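Local coordinates for histidine triad (HIT) protein (Sinorhizobium meliloti, PDB 3NRD), which probably binds nucleotides and acts on their phosphate bonds, as HIT proteins do, through this HIT domain, the C-terminal part of a longer protein, at residues T3-D8 with V40-D45; R10-G15 with Q25-N30; K79-A84 with I97-G102. All blocks are in the same frame, centred on the assembly; numbering follows the deposited sequence.

Contact 1: T3-D8 with V40-D45; sequences TTFTLD and VPQRAD. With SO4 (sulfate ion), chain G; SO4 (sulfate ion), chain I.
Phe5 lays one face of its ring on the backbone of Gln42, and this is the tight part of the contact. Gln42 CA sits over the middle of the Phe5 ring, 3.6 Å from its centroid, in a CH-pi contact. Phe5 CG, anti to the backbone N (chi1 167°), starts the ring toward the 40-45 segment. The rim meets the carbonyl of the next residue, with Phe5 CE1 3.4 Å from Arg43 O, where the weakly positive C-H edge suits an oxygen. At the far end Phe5 CZ rests 3.6 Å from Val40 CG1, and Leu7 CD1 reaches the same methyl group, CG1 of Val40, at 3.8 Å. A flat ring suits this place, since its face can cover Gln42 CA while its rim meets Arg43 O. Gln42 is also the centre of an inverse gamma turn, closed by a weak bond of 2.9 Å from Arg43 N to Pro41 O.

The solvent side is looser. Exposed Ala44 donates from its N a nearly straight bond (2.8 Å, 170°) to O4 of a sulfate ion, probably from the crystallisation liquor, and Arg43 turns away to a salt bridge with Asp56. The buried amide of Gln42 is held separately, by Gln25 and Leu23 O, and its NE2 also reaches a second sulfate.

The N-terminal segment thus runs past the end of strand 36-41. Leu7 also touches Arg27 of strand 24-29 and Glu12 of helix 9-14, Val40 packs on Leu11 of that helix, and Asp8 N-caps it.

Contact 2: R10-G15 with Q25-N30; sequences RLERDG and QMRLMN
Arg27 sends its guanidinium to the C-terminal end of the helix that carries Leu11 and Glu12. Its chain is extended as far as CD and then bends at chi3 (83°), bringing NE to 3.0 Å from Leu11 O. Arg27 NH2 lies 3.0 Å from Glu12 O and 2.7 Å from Gly15 O, and NE makes a further bond to Gly15 O. All are weak in geometry, but together they bring a positive group to two carbonyls of the last helical turn and to that of Gly15 just beyond it, which is likely to suit the partial negative charge of a helix C-terminus; arginine, with several N-H groups, fits well here. Glu12 adds a weak salt bridge, OE2 to Arg27 NH2 at 3.3 Å, its carboxylate turned 88° from the guanidinium plane.

Leu28 contributes its backbone: Leu28 O receives a CA-H...O contact from Gly15 CA at 3.3 Å. Glycine suits this position, since a side chain there would press against Arg27 NE.

Met29, a selenomethionine, pairs with Gly15 across the sheet as a non-hydrogen-bonded antiparallel pair.

Asn30 closes the contact with a short, fairly straight backbone bond, Asn30 N to Asp14 O at 2.8 Å and 162°, while its OD1 accepts from Trp119 N.

Helix 9-14 thus runs straight into the outer strand 15-20, which pairs with strand 24-29. Leu11 packs on Ile38 of strand 36-41, whereas Leu28 points away from the short helix, to His124 and Phe127 of helix 121-134.

Contact 3: K79-A84 with I97-G102; sequences KINIGA and IARREG
Asn81 and Ile97 are joined by two backbone hydrogen bonds, Asn81 N to Ile97 O at 2.9 Å and Ile97 N to Asn81 O at 2.8 Å. Lys79 and Arg99 repeat the pattern two residues farther along the ladder, with Arg99 N to Lys79 O at 2.7 Å and Lys79 N to Arg99 O at 3.1 Å. Between them Ile80 and Ala98 form the non-hydrogen-bonded pair, and Ile80 CA makes a CA-H...O contact with Ile97 O.

The polar side-chain bonds lie on the face of Lys79, Asn81 and Arg99. Bends at chi2 (-67°) and chi3 (-57°) fold the Arg99 chain at CD and NE. Arg99 NH1 meets Asn81 OD1 at 3.0 Å, nearly in line with the C=O bond, the amide and guanidinium planes standing 83° apart. Asn81 ND2 turns to Ile80 O at 3.2 Å from above the carbonyl plane, and Lys79 NZ reaches the same oxygen, Ile80 O, at 2.9 Å within that plane. Each group has further partners: Arg99 a salt bridge to Asp103, Lys79 one to Glu48 of the second subunit, and Asn81 ND2 a bond to Asn87 of that subunit. An alanine in place of Asn81 would probably leave Arg99 NH1 without one of its acceptors and Asn87 of the second subunit without this donor.

Ile97 shares this face, packing on Val110 and Trp111. On the opposite face small Ala98 and branched Ile80 meet (CD1 to CB 4.2 Å) and pack against helix 54-75, Ala98 on Leu71 and Ile80 on Ala68.

This is the antiparallel hairpin of the HIT fold. Strand 94-99 includes His95, which fits the last histidine of the HIT signature, and residues 82-84 pair with a strand of the second subunit, carrying the sheet across the dimer.

All three contacts reach one antiparallel sheet. Contact 3 is buried and joins two neighbouring strands at the dimer side, so regular backbone bonds dominate, with buried polar side chains that also serve the second subunit. Contacts 1 and 2 are partly buried, do not touch the other subunit, and lie across the chain's centre from contact 3. They touch each other: Gln25 O accepts from Val40 N, and Phe5 packs on Gln25. Contact 2 is nested within the loop closed by contact 1. Their chemistry differs: contact 1 rests on aromatic and aliphatic packing of an N-terminal segment, contact 2 on an arginine serving the carbonyls of a helix end.

Contact 1: T3-D8 with V40-D45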
loop_
_atom_site.group_PDB
_atom_site.type_symbol
_atom_site.label_atom_id
_atom_site.label_comp_id
_atom_site.label_asym_id
_atom_site.label_seq_id
_atom_site.Cartn_x
_atom_site.Cartn_y
_atom_site.Cartn_z
ATOM N N THR A 3 16.887 -7.132 17.932
ATOM C CA THR A 3 18.096 -6.417 18.274
ATOM C C THR A 3 19.213 -6.672 17.251
ATOM O O THR A 3 20.071 -5.820 17.119
ATOM C CB THR A 3 18.600 -6.756 19.716
ATOM O OG1 THR A 3 19.042 -8.114 19.768
ATOM C CG2 THR A 3 17.487 -6.536 20.777
ATOM N N THR A 4 19.190 -7.794 16.523
ATOM C CA THR A 4 20.161 -8.063 15.442
ATOM C C THR A 4 19.628 -7.734 14.044
ATOM O O THR A 4 20.302 -8.012 13.056
ATOM C CB THR A 4 20.630 -9.537 15.446
ATOM O OG1 THR A 4 19.497 -10.404 15.285
ATOM C CG2 THR A 4 21.411 -9.866 16.757
ATOM N N PHE A 5 18.428 -7.157 13.947
ATOM C CA PHE A 5 17.841 -6.863 12.638
ATOM C C PHE A 5 18.703 -5.836 11.886
ATOM O O PHE A 5 19.136 -4.871 12.494
ATOM C CB PHE A 5 16.393 -6.353 12.779
ATOM C CG PHE A 5 15.851 -5.747 11.530
ATOM C CD1 PHE A 5 15.324 -6.546 10.534
ATOM C CD2 PHE A 5 15.851 -4.369 11.359
ATOM C CE1 PHE A 5 14.819 -5.999 9.376
ATOM C CE2 PHE A 5 15.361 -3.803 10.197
ATOM C CZ PHE A 5 14.842 -4.617 9.199
ATOM N N THR A 6 18.960 -6.052 10.596
ATOM C CA THR A 6 19.732 -5.086 9.778
ATOM C C THR A 6 18.842 -4.358 8.774
ATOM O O THR A 6 18.212 -4.978 7.913
ATOM C CB THR A 6 20.837 -5.765 9.000
ATOM O OG1 THR A 6 21.524 -6.650 9.878
ATOM C CG2 THR A 6 21.820 -4.728 8.390
ATOM N N LEU A 7 18.801 -3.036 8.890
ATOM C CA LEU A 7 18.131 -2.200 7.927
ATOM C C LEU A 7 18.896 -2.270 6.616
ATOM O O LEU A 7 20.126 -2.247 6.614
ATOM C CB LEU A 7 18.060 -0.762 8.454
ATOM C CG LEU A 7 17.270 0.244 7.637
ATOM C CD1 LEU A 7 15.767 -0.088 7.610
ATOM C CD2 LEU A 7 17.539 1.638 8.187
ATOM N N ASP A 8 18.157 -2.371 5.509
ATOM C CA ASP A 8 18.710 -2.327 4.169
ATOM C C ASP A 8 19.476 -1.026 3.950
ATOM O O ASP A 8 18.964 0.018 4.284
ATOM C CB ASP A 8 17.581 -2.433 3.144
ATOM C CG ASP A 8 18.078 -2.431 1.733
ATOM O OD1 ASP A 8 18.425 -1.355 1.225
ATOM O OD2 ASP A 8 18.124 -3.499 1.093
ATOM N N VAL A 40 9.508 -0.047 8.919
ATOM C CA VAL A 40 10.328 -1.219 8.554
ATOM C C VAL A 40 10.203 -2.199 9.701
ATOM O O VAL A 40 10.795 -1.951 10.759
ATOM C CB VAL A 40 11.772 -0.852 8.308
ATOM C CG1 VAL A 40 12.593 -2.154 7.900
ATOM C CG2 VAL A 40 11.849 0.265 7.260
ATOM N N PRO A 41 9.374 -3.252 9.532
ATOM C CA PRO A 41 9.260 -4.282 10.570
ATOM C C PRO A 41 10.604 -4.934 10.785
ATOM O O PRO A 41 11.236 -5.360 9.819
ATOM C CB PRO A 41 8.305 -5.308 9.978
ATOM C CG PRO A 41 7.699 -4.703 8.811
ATOM C CD PRO A 41 8.456 -3.511 8.405
ATOM N N GLN A 42 11.008 -5.089 12.038
ATOM C CA GLN A 42 12.363 -5.556 12.366
ATOM C C GLN A 42 12.423 -7.081 12.444
ATOM O O GLN A 42 12.793 -7.661 13.471
ATOM C CB GLN A 42 12.790 -4.925 13.657
ATOM C CG GLN A 42 12.765 -3.419 13.634
ATOM C CD GLN A 42 13.035 -2.845 15.001
ATOM O OE1 GLN A 42 14.118 -2.345 15.249
ATOM N NE2 GLN A 42 12.049 -2.917 15.892
ATOM N N ARG A 43 12.054 -7.720 11.339
ATOM C CA ARG A 43 12.164 -9.159 11.149
ATOM C C ARG A 43 13.080 -9.415 9.947
ATOM O O ARG A 43 12.935 -8.791 8.916
ATOM C CB ARG A 43 10.787 -9.778 10.910
ATOM C CG ARG A 43 9.735 -9.518 11.959
ATOM C CD ARG A 43 10.125 -10.098 13.310
ATOM N NE ARG A 43 9.047 -10.061 14.302
ATOM C CZ ARG A 43 9.205 -10.134 15.629
ATOM N NH1 ARG A 43 10.421 -10.187 16.189
ATOM N NH2 ARG A 43 8.132 -10.110 16.407
ATOM N N ALA A 44 14.018 -10.339 10.097
ATOM C CA ALA A 44 14.973 -10.681 9.050
ATOM C C ALA A 44 14.323 -11.351 7.842
ATOM O O ALA A 44 13.373 -12.117 7.986
ATOM C CB ALA A 44 16.074 -11.595 9.617
ATOM N N ASP A 45 14.850 -11.026 6.666
ATOM C CA ASP A 45 14.506 -11.660 5.395
ATOM C C ASP A 45 13.010 -11.718 5.075
ATOM O O ASP A 45 12.538 -12.739 4.618
ATOM C CB ASP A 45 15.114 -13.084 5.354
ATOM C CG ASP A 45 16.576 -13.081 5.688
ATOM O OD1 ASP A 45 17.319 -12.186 5.207
ATOM O OD2 ASP A 45 16.990 -13.955 6.473
HETATM S S SO4 G . 14.048 -12.857 13.099
HETATM O O1 SO4 G . 12.626 -13.048 12.922
HETATM O O2 SO4 G . 14.344 -12.935 14.510
HETATM O O3 SO4 G . 14.709 -13.943 12.401
HETATM O O4 SO4 G . 14.465 -11.563 12.569
HETATM S S SO4 I . 11.112 -2.425 20.305
HETATM O O1 SO4 I . 9.891 -1.808 20.767
HETATM O O2 SO4 I . 12.184 -1.836 21.108
HETATM O O3 SO4 I . 11.046 -3.870 20.498
HETATM O O4 SO4 I . 11.307 -2.132 18.893
#

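Contact 2: R10-G15 with Q25-N30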
loop_
_atom_site.group_PDB
_atom_site.type_symbol
_atom_site.label_atom_id
_atom_site.label_comp_id
_atom_site.label_asym_id
_atom_site.label_seq_id
_atom_site.Cartn_x
_atom_site.Cartn_y
_atom_site.Cartn_z
ATOM N N ARG A 10 20.019 0.906 1.440
ATOM C CA ARG A 10 19.376 1.941 0.636
ATOM C C ARG A 10 18.287 2.648 1.430
ATOM O O ARG A 10 18.098 3.865 1.249
ATOM C CB ARG A 10 18.845 1.393 -0.673
ATOM C CG ARG A 10 19.982 0.976 -1.628
ATOM C CD ARG A 10 19.552 -0.099 -2.559
ATOM N NE ARG A 10 19.230 -1.335 -1.834
ATOM C CZ ARG A 10 18.697 -2.418 -2.389
ATOM N NH1 ARG A 10 18.428 -2.463 -3.699
ATOM N NH2 ARG A 10 18.441 -3.473 -1.634
ATOM N N LEU A 11 17.620 1.924 2.343
ATOM C CA LEU A 11 16.667 2.553 3.280
ATOM C C LEU A 11 17.386 3.363 4.367
ATOM O O LEU A 11 16.847 4.377 4.884
ATOM C CB LEU A 11 15.774 1.503 3.950
ATOM C CG LEU A 11 14.825 0.633 3.112
ATOM C CD1 LEU A 11 13.940 -0.289 3.970
ATOM C CD2 LEU A 11 13.931 1.489 2.263
ATOM N N GLU A 12 18.570 2.890 4.746
ATOM C CA GLU A 12 19.478 3.612 5.633
ATOM C C GLU A 12 19.836 4.951 5.006
ATOM O O GLU A 12 19.712 6.003 5.647
ATOM C CB GLU A 12 20.740 2.777 5.880
ATOM C CG GLU A 12 21.768 3.357 6.841
ATOM C CD GLU A 12 21.395 3.083 8.259
ATOM O OE1 GLU A 12 21.580 1.922 8.698
ATOM O OE2 GLU A 12 20.898 4.015 8.931
ATOM N N ARG A 13 20.244 4.896 3.748
ATOM C CA ARG A 13 20.655 6.089 3.020
ATOM C C ARG A 13 19.503 7.062 2.747
ATOM O O ARG A 13 19.671 8.256 2.962
ATOM C CB ARG A 13 21.312 5.715 1.690
ATOM C CG ARG A 13 22.035 6.905 1.045
ATOM C CD ARG A 13 22.617 6.567 -0.305
ATOM N NE ARG A 13 21.527 6.249 -1.244
ATOM C CZ ARG A 13 21.414 5.143 -1.990
ATOM N NH1 ARG A 13 22.334 4.162 -1.980
ATOM N NH2 ARG A 13 20.353 5.021 -2.789
ATOM N N ASP A 14 18.361 6.558 2.264
ATOM C CA ASP A 14 17.294 7.427 1.772
ATOM C C ASP A 14 16.337 7.948 2.835
ATOM O O ASP A 14 15.532 8.816 2.536
ATOM C CB ASP A 14 16.478 6.708 0.664
ATOM C CG ASP A 14 17.265 6.524 -0.632
ATOM O OD1 ASP A 14 18.324 7.155 -0.841
ATOM O OD2 ASP A 14 16.790 5.746 -1.476
ATOM N N GLY A 15 16.377 7.374 4.034
ATOM C CA GLY A 15 15.439 7.689 5.090
ATOM C C GLY A 15 16.186 8.203 6.302
ATOM O O GLY A 15 17.310 7.761 6.566
ATOM N N GLN A 25 10.706 -0.035 12.872
ATOM C CA GLN A 25 11.470 1.199 12.826
ATOM C C GLN A 25 10.724 2.185 11.931
ATOM O O GLN A 25 10.128 1.773 10.933
ATOM C CB GLN A 25 12.852 0.976 12.248
ATOM C CG GLN A 25 13.791 0.201 13.160
ATOM C CD GLN A 25 15.126 -0.127 12.517
ATOM O OE1 GLN A 25 15.538 0.531 11.574
ATOM N NE2 GLN A 25 15.798 -1.184 13.020
HETATM N N MSE A 26 10.765 3.468 12.297
HETATM C CA MSE A 26 10.162 4.547 11.520
HETATM C C MSE A 26 11.256 5.407 10.942
HETATM O O MSE A 26 12.185 5.815 11.664
HETATM C CB MSE A 26 9.302 5.458 12.380
HETATM C CG MSE A 26 8.120 4.826 12.968
HETATM SE SE MSE A 26 6.982 6.135 13.923
HETATM C CE MSE A 26 6.680 7.205 12.382
ATOM N N ARG A 27 11.143 5.705 9.654
ATOM C CA ARG A 27 12.041 6.640 9.012
ATOM C C ARG A 27 11.262 7.643 8.216
ATOM O O ARG A 27 10.239 7.319 7.685
ATOM C CB ARG A 27 13.000 5.926 8.096
ATOM C CG ARG A 27 13.830 4.916 8.819
ATOM C CD ARG A 27 14.816 4.232 7.925
ATOM N NE ARG A 27 16.054 4.969 7.702
ATOM C CZ ARG A 27 17.055 5.082 8.567
ATOM N NH1 ARG A 27 16.976 4.583 9.794
ATOM N NH2 ARG A 27 18.150 5.740 8.203
ATOM N N LEU A 28 11.783 8.856 8.137
ATOM C CA LEU A 28 11.223 9.899 7.300
ATOM C C LEU A 28 11.964 9.785 6.008
ATOM O O LEU A 28 13.180 9.947 6.007
ATOM C CB LEU A 28 11.454 11.280 7.932
ATOM C CG LEU A 28 11.075 12.530 7.140
ATOM C CD1 LEU A 28 9.506 12.651 6.998
ATOM C CD2 LEU A 28 11.725 13.774 7.765
HETATM N N MSE A 29 11.278 9.491 4.919
HETATM C CA MSE A 29 11.883 9.471 3.599
HETATM C C MSE A 29 12.430 10.860 3.350
HETATM O O MSE A 29 11.717 11.851 3.588
HETATM C CB MSE A 29 10.841 9.100 2.538
HETATM C CG MSE A 29 11.340 9.065 1.121
HETATM SE SE MSE A 29 12.575 7.644 0.796
HETATM C CE MSE A 29 11.312 6.201 0.416
ATOM N N ASN A 30 13.683 10.947 2.891
ATOM C CA ASN A 30 14.298 12.236 2.744
ATOM C C ASN A 30 13.913 12.888 1.413
ATOM O O ASN A 30 14.752 13.128 0.542
ATOM C CB ASN A 30 15.791 12.139 2.910
ATOM C CG ASN A 30 16.439 13.497 3.110
ATOM O OD1 ASN A 30 15.768 14.512 3.304
ATOM N ND2 ASN A 30 17.745 13.511 3.083
#

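Contact 3: K79-A84 with I97-G102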
loop_
_atom_site.group_PDB
_atom_site.type_symbol
_atom_site.label_atom_id
_atom_site.label_comp_id
_atom_site.label_asym_id
_atom_site.label_seq_id
_atom_site.Cartn_x
_atom_site.Cartn_y
_atom_site.Cartn_z
ATOM N N LYS A 79 -5.533 13.267 2.360
ATOM C CA LYS A 79 -5.534 11.833 2.124
ATOM C C LYS A 79 -4.180 11.213 2.429
ATOM O O LYS A 79 -3.130 11.774 2.073
ATOM C CB LYS A 79 -5.911 11.546 0.671
ATOM C CG LYS A 79 -6.218 10.088 0.334
ATOM C CD LYS A 79 -7.539 9.611 0.947
ATOM C CE LYS A 79 -7.774 8.126 0.662
ATOM N NZ LYS A 79 -6.810 7.255 1.353
ATOM N N ILE A 80 -4.203 10.068 3.092
ATOM C CA ILE A 80 -3.023 9.248 3.260
ATOM C C ILE A 80 -2.951 8.196 2.147
ATOM O O ILE A 80 -3.988 7.648 1.750
ATOM C CB ILE A 80 -3.018 8.535 4.634
ATOM C CG1 ILE A 80 -2.988 9.554 5.792
ATOM C CG2 ILE A 80 -1.813 7.596 4.787
ATOM C CD1 ILE A 80 -1.696 10.389 5.873
ATOM N N ASN A 81 -1.733 7.934 1.651
ATOM C CA ASN A 81 -1.434 6.840 0.742
ATOM C C ASN A 81 -0.517 5.868 1.482
ATOM O O ASN A 81 0.460 6.301 2.061
ATOM C CB ASN A 81 -0.711 7.306 -0.520
ATOM C CG ASN A 81 -1.550 8.213 -1.420
ATOM O OD1 ASN A 81 -1.009 8.787 -2.347
ATOM N ND2 ASN A 81 -2.850 8.339 -1.157
ATOM N N ILE A 82 -0.859 4.582 1.475
ATOM C CA ILE A 82 -0.092 3.533 2.129
ATOM C C ILE A 82 0.362 2.578 1.066
ATOM O O ILE A 82 -0.448 2.199 0.214
ATOM C CB ILE A 82 -0.941 2.776 3.148
ATOM C CG1 ILE A 82 -1.261 3.699 4.336
ATOM C CG2 ILE A 82 -0.202 1.528 3.612
ATOM C CD1 ILE A 82 -2.362 3.210 5.204
ATOM N N GLY A 83 1.611 2.126 1.122
ATOM C CA GLY A 83 2.153 1.290 0.030
ATOM C C GLY A 83 3.227 0.343 0.480
ATOM O O GLY A 83 4.068 0.719 1.279
ATOM N N ALA A 84 3.163 -0.904 0.009
ATOM C CA ALA A 84 4.204 -1.928 0.245
ATOM C C ALA A 84 4.510 -2.380 -1.144
ATOM O O ALA A 84 3.684 -3.068 -1.726
ATOM C CB ALA A 84 3.701 -3.088 1.112
ATOM N N ILE A 97 2.246 8.021 3.418
ATOM C CA ILE A 97 2.536 9.291 2.766
ATOM C C ILE A 97 1.328 10.224 2.900
ATOM O O ILE A 97 0.204 9.802 2.633
ATOM C CB ILE A 97 2.809 9.118 1.281
ATOM C CG1 ILE A 97 3.965 8.125 1.009
ATOM C CG2 ILE A 97 3.120 10.473 0.659
ATOM C CD1 ILE A 97 3.776 7.316 -0.234
ATOM N N ALA A 98 1.558 11.469 3.296
ATOM C CA ALA A 98 0.495 12.491 3.431
ATOM C C ALA A 98 0.306 13.229 2.107
ATOM O O ALA A 98 1.263 13.751 1.557
ATOM C CB ALA A 98 0.856 13.474 4.498
ATOM N N ARG A 99 -0.926 13.329 1.638
ATOM C CA ARG A 99 -1.226 13.927 0.336
ATOM C C ARG A 99 -2.347 14.966 0.378
ATOM O O ARG A 99 -3.215 14.955 1.263
ATOM C CB ARG A 99 -1.682 12.892 -0.679
ATOM C CG ARG A 99 -0.801 11.706 -0.864
ATOM C CD ARG A 99 0.522 12.029 -1.475
ATOM N NE ARG A 99 0.454 12.702 -2.772
ATOM C CZ ARG A 99 0.367 12.136 -3.970
ATOM N NH1 ARG A 99 0.287 10.818 -4.117
ATOM N NH2 ARG A 99 0.377 12.920 -5.053
ATOM N N ARG A 100 -2.349 15.820 -0.644
ATOM C CA ARG A 100 -3.414 16.758 -0.819
ATOM C C ARG A 100 -3.436 17.211 -2.272
ATOM O O ARG A 100 -2.412 17.210 -2.962
ATOM C CB ARG A 100 -3.239 17.941 0.143
ATOM C CG ARG A 100 -2.116 18.932 -0.222
ATOM C CD ARG A 100 -1.292 19.297 0.979
ATOM N NE ARG A 100 -2.075 19.949 2.034
ATOM C CZ ARG A 100 -1.911 19.785 3.357
ATOM N NH1 ARG A 100 -1.015 18.921 3.868
ATOM N NH2 ARG A 100 -2.683 20.490 4.199
ATOM N N GLU A 101 -4.609 17.597 -2.727
ATOM C CA GLU A 101 -4.760 18.193 -4.046
ATOM C C GLU A 101 -3.785 19.344 -4.223
ATOM O O GLU A 101 -3.595 20.171 -3.325
ATOM C CB GLU A 101 -6.195 18.639 -4.289
ATOM C CG GLU A 101 -6.438 19.215 -5.707
ATOM C CD GLU A 101 -7.897 19.578 -5.958
ATOM O OE1 GLU A 101 -8.724 19.352 -5.050
ATOM O OE2 GLU A 101 -8.211 20.090 -7.057
ATOM N N GLY A 102 -3.135 19.327 -5.380
ATOM C CA GLY A 102 -2.151 20.325 -5.729
ATOM C C GLY A 102 -0.743 19.983 -5.293
ATOM O O GLY A 102 0.158 20.737 -5.608
#